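Long-range contacts in SalCYP truncation (Salinispora tropica, PDB 7ABB), which binds heme c within a largely helical fold of the cytochrome P450 family: residues 138-142 with 351-355; 241-245 with 379-384; 245-249 with 375-379. All coordinates share one frame. Numbering follows the deposited sequence.

Contact 1 of 3, residues 138-142 with 351-355; sequences YVLEN and QILTA
Tyr138 reaches from helix 130-147 to the backbone of helix 345-362: its OH donates to Gln351 O at 2.7 Å, and its CE2 lies 3.6 Å from Ala355 CB. The t rotamer (chi1 166°) aims the ring across the gap. Gln351 O also accepts Ala355 N of its own helix at 3.0 Å, so the phenol joins a carbonyl already used in the helix. Both segments are regular helix, their axes 11.6 Å apart at closest approach and crossing at 128°, a separation bridged by long side chains; CA atoms are nearest at Val139-Gln351 (7.2 Å) and Tyr138-Ala355 (8.7 Å). This is buried helix-helix packing in the cytochrome P450 core, with Met244 of helix 238-253 against Tyr138, Val139 and Ala355. In return Gln351, m then t, extends its amide: OE1 accepts Asn142 ND2 at 2.9 Å and lies 3.6 Å from Val139 CG1, while a water 2.9 Å from Gln351 NE2 donates to Val139 O at 3.3 Å. Asn142 OD1 turns to Asn114 of helix 108-120.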
loop_
_atom_site.group_PDB
_atom_site.type_symbol
_atom_site.label_atom_id
_atom_site.label_comp_id
_atom_site.label_asym_id
_atom_site.label_seq_id
_atom_site.Cartn_x
_atom_site.Cartn_y
_atom_site.Cartn_z
ATOM N N TYR A 138 8.613 10.649 6.162
ATOM C CA TYR A 138 7.354 11.380 6.007
ATOM C C TYR A 138 6.159 10.472 6.261
ATOM O O TYR A 138 5.302 10.765 7.103
ATOM C CB TYR A 138 7.296 11.950 4.589
ATOM C CG TYR A 138 5.970 12.449 4.105
ATOM C CD1 TYR A 138 5.419 13.626 4.587
ATOM C CD2 TYR A 138 5.255 11.742 3.148
ATOM C CE1 TYR A 138 4.207 14.088 4.117
ATOM C CE2 TYR A 138 4.068 12.202 2.674
ATOM C CZ TYR A 138 3.555 13.371 3.120
ATOM O OH TYR A 138 2.362 13.805 2.622
ATOM N N VAL A 139 6.095 9.364 5.537
ATOM C CA VAL A 139 4.969 8.451 5.649
ATOM C C VAL A 139 4.898 7.850 7.046
ATOM O O VAL A 139 3.807 7.704 7.615
ATOM C CB VAL A 139 5.061 7.367 4.559
ATOM C CG1 VAL A 139 4.028 6.265 4.794
ATOM C CG2 VAL A 139 4.839 7.995 3.193
ATOM N N LEU A 140 6.039 7.446 7.606
ATOM C CA LEU A 140 6.016 6.861 8.942
ATOM C C LEU A 140 5.566 7.877 9.982
ATOM O O LEU A 140 4.802 7.535 10.888
ATOM C CB LEU A 140 7.384 6.294 9.285
ATOM C CG LEU A 140 7.526 5.686 10.681
ATOM C CD1 LEU A 140 6.514 4.579 10.936
ATOM C CD2 LEU A 140 8.961 5.189 10.854
ATOM N N GLU A 141 6.031 9.125 9.887
ATOM C CA GLU A 141 5.541 10.160 10.799
ATOM C C GLU A 141 4.016 10.260 10.718
ATOM O O GLU A 141 3.324 10.300 11.747
ATOM C CB GLU A 141 6.182 11.515 10.475
ATOM C CG GLU A 141 5.621 12.669 11.312
ATOM C CD GLU A 141 6.337 13.992 11.126
ATOM O OE1 GLU A 141 7.537 14.001 10.740
ATOM O OE2 GLU A 141 5.670 15.022 11.340
ATOM N N ASN A 142 3.481 10.302 9.498
ATOM C CA ASN A 142 2.040 10.390 9.315
ATOM C C ASN A 142 1.335 9.174 9.912
ATOM O O ASN A 142 0.264 9.304 10.512
ATOM C CB ASN A 142 1.696 10.485 7.820
ATOM C CG ASN A 142 2.244 11.721 7.170
ATOM O OD1 ASN A 142 2.353 12.782 7.785
ATOM N ND2 ASN A 142 2.583 11.589 5.884
ATOM N N GLN A 351 -1.821 11.395 1.862
ATOM C CA GLN A 351 -0.369 11.545 1.969
ATOM C C GLN A 351 0.285 11.741 0.606
ATOM O O GLN A 351 1.226 12.551 0.482
ATOM C CB GLN A 351 0.240 10.329 2.648
ATOM C CG GLN A 351 -0.102 10.201 4.107
ATOM C CD GLN A 351 0.516 8.986 4.697
ATOM O OE1 GLN A 351 1.705 8.973 4.961
ATOM N NE2 GLN A 351 -0.288 7.934 4.899
ATOM N N ILE A 352 -0.148 10.984 -0.401
ATOM C CA ILE A 352 0.455 11.075 -1.729
ATOM C C ILE A 352 0.165 12.433 -2.343
ATOM O O ILE A 352 1.074 13.137 -2.802
ATOM C CB ILE A 352 -0.053 9.925 -2.618
ATOM C CG1 ILE A 352 0.454 8.605 -2.095
ATOM C CG2 ILE A 352 0.425 10.100 -4.058
ATOM C CD1 ILE A 352 -0.319 7.393 -2.666
ATOM N N LEU A 353 -1.103 12.822 -2.375
ATOM C CA LEU A 353 -1.471 14.094 -2.978
ATOM C C LEU A 353 -0.779 15.252 -2.274
ATOM O O LEU A 353 -0.230 16.151 -2.917
ATOM C CB LEU A 353 -2.978 14.279 -2.956
ATOM C CG LEU A 353 -3.474 15.599 -3.521
ATOM C CD1 LEU A 353 -2.991 15.807 -4.954
ATOM C CD2 LEU A 353 -4.984 15.666 -3.451
ATOM N N THR A 354 -0.819 15.261 -0.947
ATOM C CA THR A 354 -0.236 16.369 -0.193
ATOM C C THR A 354 1.263 16.457 -0.441
ATOM O O THR A 354 1.807 17.565 -0.627
ATOM C CB THR A 354 -0.537 16.194 1.293
ATOM O OG1 THR A 354 -1.954 16.186 1.495
ATOM C CG2 THR A 354 0.030 17.326 2.080
ATOM N N ALA A 355 1.956 15.314 -0.427
ATOM C CA ALA A 355 3.403 15.347 -0.658
ATOM C C ALA A 355 3.706 15.894 -2.032
ATOM O O ALA A 355 4.607 16.730 -2.190
ATOM C CB ALA A 355 4.010 13.963 -0.521
HETATM O O HOH W 1 1.107 6.127 6.615
#

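Contact 2 of 3, residues 241-245 with 379-384; sequences VNHMA and RNVYDL. With HEC (heme c), chain B.
This is a partly buried helix-to-loop contact, in which helix 238-253, whose other flank meets the heme, carries the loop leading to strand 385-387 near the C-terminus. Residues 241-245 are helical, with Ala245 N bonded to Val241 O at 2.9 Å. The loop 379-384 is irregular: Arg379 is extended, Asn380 turns with positive phi (57/-129), and Tyr382 is extended again (-151/168). CA atoms come nearest at Asn242-Arg379 (6.7 Å) and Ala245-Leu384 (7.3 Å). Tyr382, chi1 p and chi2 88°, points its ring at the helix, and its OH donates to Asn242 OD1 at 2.7 Å; Ser131 of helix 130-147 also bonds this hydroxyl. At the other end of the Asn242 amide (chi1 m), Asn242 ND2 donates to a water at 3.1 Å, and the water donates to Asn380 O at 2.8 Å. In this cytochrome P450 the two flanks of the helix differ: His243 points away from the loop and belongs to the heme pocket, its CD2 3.2 Å from CBB of heme c. Apolar packing completes the loop side, Ala245 CB lying 4.1 Å from Tyr382 CZ and 3.9 Å from Leu384 CD2. Val241 CG1 makes a separate van der Waals contact with Tyr382 OH at 3.9 Å. The backbone of Leu384 pairs with that of Phe130.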
loop_
_atom_site.group_PDB
_atom_site.type_symbol
_atom_site.label_atom_id
_atom_site.label_comp_id
_atom_site.label_asym_id
_atom_site.label_seq_id
_atom_site.Cartn_x
_atom_site.Cartn_y
_atom_site.Cartn_z
ATOM N N VAL A 241 4.971 4.734 0.408
ATOM C CA VAL A 241 6.266 5.255 -0.022
ATOM C C VAL A 241 6.511 4.889 -1.478
ATOM O O VAL A 241 6.946 5.728 -2.272
ATOM C CB VAL A 241 7.396 4.717 0.879
ATOM C CG1 VAL A 241 8.786 5.017 0.257
ATOM C CG2 VAL A 241 7.308 5.305 2.257
ATOM N N ASN A 242 6.254 3.631 -1.857
ATOM C CA ASN A 242 6.649 3.224 -3.202
ATOM C C ASN A 242 5.707 3.772 -4.258
ATOM O O ASN A 242 6.154 4.018 -5.386
ATOM C CB ASN A 242 6.788 1.710 -3.284
ATOM C CG ASN A 242 7.946 1.200 -2.435
ATOM O OD1 ASN A 242 8.781 1.992 -1.962
ATOM N ND2 ASN A 242 8.018 -0.102 -2.245
ATOM N N HIS A 243 4.434 4.010 -3.925
ATOM C CA HIS A 243 3.561 4.749 -4.836
ATOM C C HIS A 243 4.029 6.192 -4.998
ATOM O O HIS A 243 4.032 6.731 -6.117
ATOM C CB HIS A 243 2.109 4.689 -4.354
ATOM C CG HIS A 243 1.346 3.535 -4.920
ATOM N ND1 HIS A 243 1.032 3.429 -6.261
ATOM C CD2 HIS A 243 0.850 2.422 -4.330
ATOM C CE1 HIS A 243 0.348 2.318 -6.461
ATOM N NE2 HIS A 243 0.217 1.689 -5.303
ATOM N N MET A 244 4.475 6.817 -3.906
ATOM C CA MET A 244 5.011 8.169 -4.002
ATOM C C MET A 244 6.217 8.195 -4.919
ATOM O O MET A 244 6.367 9.102 -5.746
ATOM C CB MET A 244 5.411 8.693 -2.624
ATOM C CG MET A 244 4.259 9.100 -1.752
ATOM S SD MET A 244 4.786 9.604 -0.094
ATOM C CE MET A 244 5.843 10.971 -0.534
ATOM N N ALA A 245 7.083 7.196 -4.773
ATOM C CA ALA A 245 8.352 7.164 -5.495
ATOM C C ALA A 245 8.142 6.865 -6.974
ATOM O O ALA A 245 8.735 7.520 -7.840
ATOM C CB ALA A 245 9.271 6.117 -4.863
ATOM N N ARG A 379 10.758 -1.098 -6.328
ATOM C CA ARG A 379 10.213 -2.027 -5.349
ATOM C C ARG A 379 11.369 -2.577 -4.529
ATOM O O ARG A 379 12.533 -2.488 -4.928
ATOM C CB ARG A 379 9.445 -3.171 -6.024
ATOM C CG ARG A 379 10.293 -3.964 -6.995
ATOM C CD ARG A 379 9.471 -4.892 -7.894
ATOM N NE ARG A 379 9.063 -6.118 -7.212
ATOM C CZ ARG A 379 9.641 -7.308 -7.370
ATOM N NH1 ARG A 379 10.677 -7.469 -8.187
ATOM N NH2 ARG A 379 9.178 -8.349 -6.693
ATOM N N ASN A 380 11.042 -3.145 -3.370
ATOM C CA ASN A 380 12.056 -3.799 -2.526
ATOM C C ASN A 380 13.146 -2.776 -2.209
ATOM O O ASN A 380 12.823 -1.669 -1.747
ATOM C CB ASN A 380 12.544 -5.054 -3.229
ATOM C CG ASN A 380 11.434 -6.063 -3.450
ATOM O OD1 ASN A 380 10.520 -6.162 -2.637
ATOM N ND2 ASN A 380 11.502 -6.797 -4.552
ATOM N N VAL A 381 14.420 -3.092 -2.431
ATOM C CA VAL A 381 15.530 -2.180 -2.173
ATOM C C VAL A 381 15.868 -1.426 -3.453
ATOM O O VAL A 381 16.201 -2.033 -4.475
ATOM C CB VAL A 381 16.750 -2.948 -1.654
ATOM C CG1 VAL A 381 17.926 -1.993 -1.428
ATOM C CG2 VAL A 381 16.389 -3.695 -0.375
ATOM N N TYR A 382 15.783 -0.106 -3.391
ATOM C CA TYR A 382 16.108 0.757 -4.520
ATOM C C TYR A 382 16.593 2.093 -3.977
ATOM O O TYR A 382 16.435 2.395 -2.794
ATOM C CB TYR A 382 14.890 0.945 -5.429
ATOM C CG TYR A 382 13.743 1.669 -4.766
ATOM C CD1 TYR A 382 13.664 3.059 -4.780
ATOM C CD2 TYR A 382 12.735 0.957 -4.114
ATOM C CE1 TYR A 382 12.619 3.728 -4.172
ATOM C CE2 TYR A 382 11.688 1.614 -3.500
ATOM C CZ TYR A 382 11.629 2.997 -3.530
ATOM O OH TYR A 382 10.602 3.692 -2.931
ATOM N N ASP A 383 17.165 2.913 -4.860
ATOM C CA ASP A 383 17.606 4.255 -4.480
ATOM C C ASP A 383 17.178 5.204 -5.591
ATOM O O ASP A 383 17.777 5.214 -6.669
ATOM C CB ASP A 383 19.118 4.294 -4.252
ATOM C CG ASP A 383 19.620 5.665 -3.818
ATOM O OD1 ASP A 383 18.811 6.609 -3.753
ATOM O OD2 ASP A 383 20.832 5.794 -3.539
ATOM N N LEU A 384 16.147 5.984 -5.337
ATOM C CA LEU A 384 15.622 6.937 -6.303
ATOM C C LEU A 384 16.278 8.279 -6.030
ATOM O O LEU A 384 15.936 8.956 -5.057
ATOM C CB LEU A 384 14.107 7.035 -6.191
ATOM C CG LEU A 384 13.475 8.159 -7.008
ATOM C CD1 LEU A 384 13.763 7.977 -8.482
ATOM C CD2 LEU A 384 11.988 8.214 -6.767
HETATM FE FE HEC B . -3.549 -1.019 2.785
HETATM C CHA HEC B . -5.332 -3.940 3.149
HETATM C CHB HEC B . -3.164 -1.746 -0.540
HETATM C CHC HEC B . -1.805 1.907 2.392
HETATM C CHD HEC B . -3.619 -0.493 6.149
HETATM N NA HEC B . -4.113 -2.531 1.576
HETATM C C1A HEC B . -4.894 -3.642 1.893
HETATM C C2A HEC B . -5.164 -4.452 0.723
HETATM C C3A HEC B . -4.559 -3.814 -0.295
HETATM C C4A HEC B . -3.905 -2.633 0.214
HETATM C CMA HEC B . -4.500 -4.237 -1.774
HETATM C CAA HEC B . -6.024 -5.765 0.660
HETATM C CBA HEC B . -5.231 -7.038 0.931
HETATM C CGA HEC B . -6.141 -8.247 0.792
HETATM O O1A HEC B . -5.622 -9.341 1.113
HETATM O O2A HEC B . -7.316 -8.074 0.375
HETATM N NB HEC B . -2.611 -0.126 1.249
HETATM C C1B HEC B . -2.605 -0.561 -0.063
HETATM C C2B HEC B . -1.937 0.438 -0.844
HETATM C C3B HEC B . -1.588 1.455 -0.036
HETATM C C4B HEC B . -1.978 1.113 1.288
HETATM C CMB HEC B . -1.761 0.270 -2.366
HETATM C CAB HEC B . -0.857 2.753 -0.264
HETATM C CBB HEC B . -0.727 3.206 -1.682
HETATM N NC HEC B . -2.825 0.406 4.048
HETATM C C1C HEC B . -2.214 1.576 3.660
HETATM C C2C HEC B . -2.031 2.414 4.815
HETATM C C3C HEC B . -2.540 1.767 5.888
HETATM C C4C HEC B . -3.022 0.493 5.407
HETATM C CMC HEC B . -1.394 3.804 4.762
HETATM C CAC HEC B . -2.595 2.157 7.375
HETATM C CBC HEC B . -2.457 3.626 7.775
HETATM N ND HEC B . -4.302 -2.037 4.328
HETATM C C1D HEC B . -4.210 -1.611 5.653
HETATM C C2D HEC B . -4.890 -2.566 6.470
HETATM C C3D HEC B . -5.420 -3.636 5.582
HETATM C C4D HEC B . -5.027 -3.215 4.255
HETATM C CMD HEC B . -5.018 -2.492 7.997
HETATM C CAD HEC B . -6.216 -4.892 5.976
HETATM C CBD HEC B . -7.684 -4.551 5.885
HETATM C CGD HEC B . -8.522 -5.784 6.162
HETATM O O1D HEC B . -9.738 -5.639 6.412
HETATM O O2D HEC B . -7.948 -6.891 6.127
HETATM O O HOH W 2 10.372 -1.160 -0.566
#

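Contact 3 of 3, residues 245-249 with 375-379; sequences ANGIQ and PPFLR
Asn246 holds the backbone of Leu378 with both ends of its amide: Leu378 N donates to Asn246 OD1 at 2.9 Å (N-H...O angle 163°), and Asn246 ND2 donates to Leu378 O at 3.0 Å (161°). The amide, set by chi1 m (-82°), thus pairs with N and O of one residue as the backbone of a strand neighbour would. One helix turn on, Gln249, stretched out with chi1 and chi2 both t, adds a single bond from its NE2 to Pro376 O at 2.9 Å (164°). Neither Pro375 nor Pro376 has a backbone NH to offer. Residues 245-249 are helical, Gln249 N to Ala245 O measuring 2.8 Å; residues 375-378 keep phi between -64° and -94° and psi between 122° and 161°. CA atoms are nearest at Asn246-Leu378 (6.0 Å) and Gln249-Pro375 (7.9 Å). Within the cytochrome P450 fold this ties helix 238-253 to the long segment between helix 345-362 and strand 385-387. Leu378, m then t, points toward the helix, its CD1 3.9 Å from Ala245 CB and its CG 3.7 Å from Gln249 NE2. Pro375 CB packs 3.4 Å from Gln249 OE1. Although the CA-to-CB bond of Phe377 points away, its ring swings back and one face receives Asn246 ND2, 3.5 Å from Phe377 CE1.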
loop_
_atom_site.group_PDB
_atom_site.type_symbol
_atom_site.label_atom_id
_atom_site.label_comp_id
_atom_site.label_asym_id
_atom_site.label_seq_id
_atom_site.Cartn_x
_atom_site.Cartn_y
_atom_site.Cartn_z
ATOM N N ALA A 245 7.083 7.196 -4.773
ATOM C CA ALA A 245 8.352 7.164 -5.495
ATOM C C ALA A 245 8.142 6.865 -6.974
ATOM O O ALA A 245 8.735 7.520 -7.840
ATOM C CB ALA A 245 9.271 6.117 -4.863
ATOM N N ASN A 246 7.350 5.842 -7.296
ATOM C CA ASN A 246 7.136 5.517 -8.702
ATOM C C ASN A 246 6.419 6.638 -9.433
ATOM O O ASN A 246 6.706 6.882 -10.619
ATOM C CB ASN A 246 6.353 4.210 -8.808
ATOM C CG ASN A 246 7.241 2.998 -8.680
ATOM O OD1 ASN A 246 8.154 2.798 -9.485
ATOM N ND2 ASN A 246 6.975 2.171 -7.672
ATOM N N GLY A 247 5.515 7.345 -8.749
ATOM C CA GLY A 247 4.843 8.473 -9.376
ATOM C C GLY A 247 5.788 9.633 -9.659
ATOM O O GLY A 247 5.810 10.169 -10.770
ATOM N N ILE A 248 6.561 10.059 -8.651
ATOM C CA ILE A 248 7.509 11.155 -8.872
ATOM C C ILE A 248 8.579 10.738 -9.863
ATOM O O ILE A 248 9.060 11.567 -10.640
ATOM C CB ILE A 248 8.129 11.647 -7.547
ATOM C CG1 ILE A 248 8.679 13.056 -7.752
ATOM C CG2 ILE A 248 9.199 10.728 -7.047
ATOM C CD1 ILE A 248 7.562 14.097 -7.728
ATOM N N GLN A 249 8.978 9.465 -9.870
ATOM C CA GLN A 249 9.967 9.036 -10.852
ATOM C C GLN A 249 9.441 9.210 -12.274
ATOM O O GLN A 249 10.178 9.654 -13.172
ATOM C CB GLN A 249 10.375 7.587 -10.597
ATOM C CG GLN A 249 11.405 7.123 -11.612
ATOM C CD GLN A 249 11.935 5.745 -11.375
ATOM O OE1 GLN A 249 13.103 5.566 -11.049
ATOM N NE2 GLN A 249 11.103 4.752 -11.618
ATOM N N PRO A 375 13.809 4.329 -16.568
ATOM C CA PRO A 375 14.101 3.889 -15.208
ATOM C C PRO A 375 13.332 2.626 -14.873
ATOM O O PRO A 375 12.352 2.301 -15.556
ATOM C CB PRO A 375 13.633 5.065 -14.352
ATOM C CG PRO A 375 12.521 5.656 -15.119
ATOM C CD PRO A 375 12.862 5.454 -16.582
ATOM N N PRO A 376 13.756 1.893 -13.850
ATOM C CA PRO A 376 13.061 0.657 -13.480
ATOM C C PRO A 376 11.876 0.925 -12.573
ATOM O O PRO A 376 11.789 1.935 -11.881
ATOM C CB PRO A 376 14.143 -0.131 -12.740
ATOM C CG PRO A 376 14.937 0.935 -12.045
ATOM C CD PRO A 376 14.932 2.136 -12.990
ATOM N N PHE A 377 10.946 -0.032 -12.563
ATOM C CA PHE A 377 9.897 0.007 -11.557
ATOM C C PHE A 377 10.539 -0.162 -10.180
ATOM O O PHE A 377 11.392 -1.040 -9.997
ATOM C CB PHE A 377 8.864 -1.107 -11.826
ATOM C CG PHE A 377 7.729 -1.130 -10.826
ATOM C CD1 PHE A 377 6.709 -0.205 -10.899
ATOM C CD2 PHE A 377 7.722 -2.048 -9.791
ATOM C CE1 PHE A 377 5.675 -0.195 -9.963
ATOM C CE2 PHE A 377 6.667 -2.058 -8.852
ATOM C CZ PHE A 377 5.662 -1.126 -8.941
ATOM N N LEU A 378 10.125 0.669 -9.216
ATOM C CA LEU A 378 10.760 0.749 -7.901
ATOM C C LEU A 378 10.030 -0.157 -6.921
ATOM O O LEU A 378 8.825 -0.008 -6.739
ATOM C CB LEU A 378 10.752 2.183 -7.383
ATOM C CG LEU A 378 11.428 3.182 -8.337
ATOM C CD1 LEU A 378 11.230 4.586 -7.813
ATOM C CD2 LEU A 378 12.889 2.852 -8.513
ATOM N N ARG A 379 10.758 -1.098 -6.328
ATOM C CA ARG A 379 10.213 -2.027 -5.349
ATOM C C ARG A 379 11.369 -2.577 -4.529
ATOM O O ARG A 379 12.533 -2.488 -4.928
ATOM C CB ARG A 379 9.445 -3.171 -6.024
ATOM C CG ARG A 379 10.293 -3.964 -6.995
ATOM C CD ARG A 379 9.471 -4.892 -7.894
ATOM N NE ARG A 379 9.063 -6.118 -7.212
ATOM C CZ ARG A 379 9.641 -7.308 -7.370
ATOM N NH1 ARG A 379 10.677 -7.469 -8.187
ATOM N NH2 ARG A 379 9.178 -8.349 -6.693
#

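In the fold
Helix 238-253 relates all three contacts. Contacts 2 and 3, centres about 6 Å apart, share Ala245 and Arg379 and form one continuous seam between this helix and the C-terminal loop; Leu384 CD2 meets Leu378 CD1 at 3.9 Å where they join. Contact 1 is wholly buried and joins two other helices, touching contact 2 mainly through Met244, whose CE lies 3.5 Å from Ala355 CB, and also where Val139 CG2 meets Val241 CG2 at 3.8 Å. It stays about 7 Å from contact 3 at the nearest atoms. Chemistry follows place: in the partly buried seam, helix side chains bind loop backbone or a tyrosine hydroxyl, whereas in contact 1 a tyrosine and two amides span widely spaced helices.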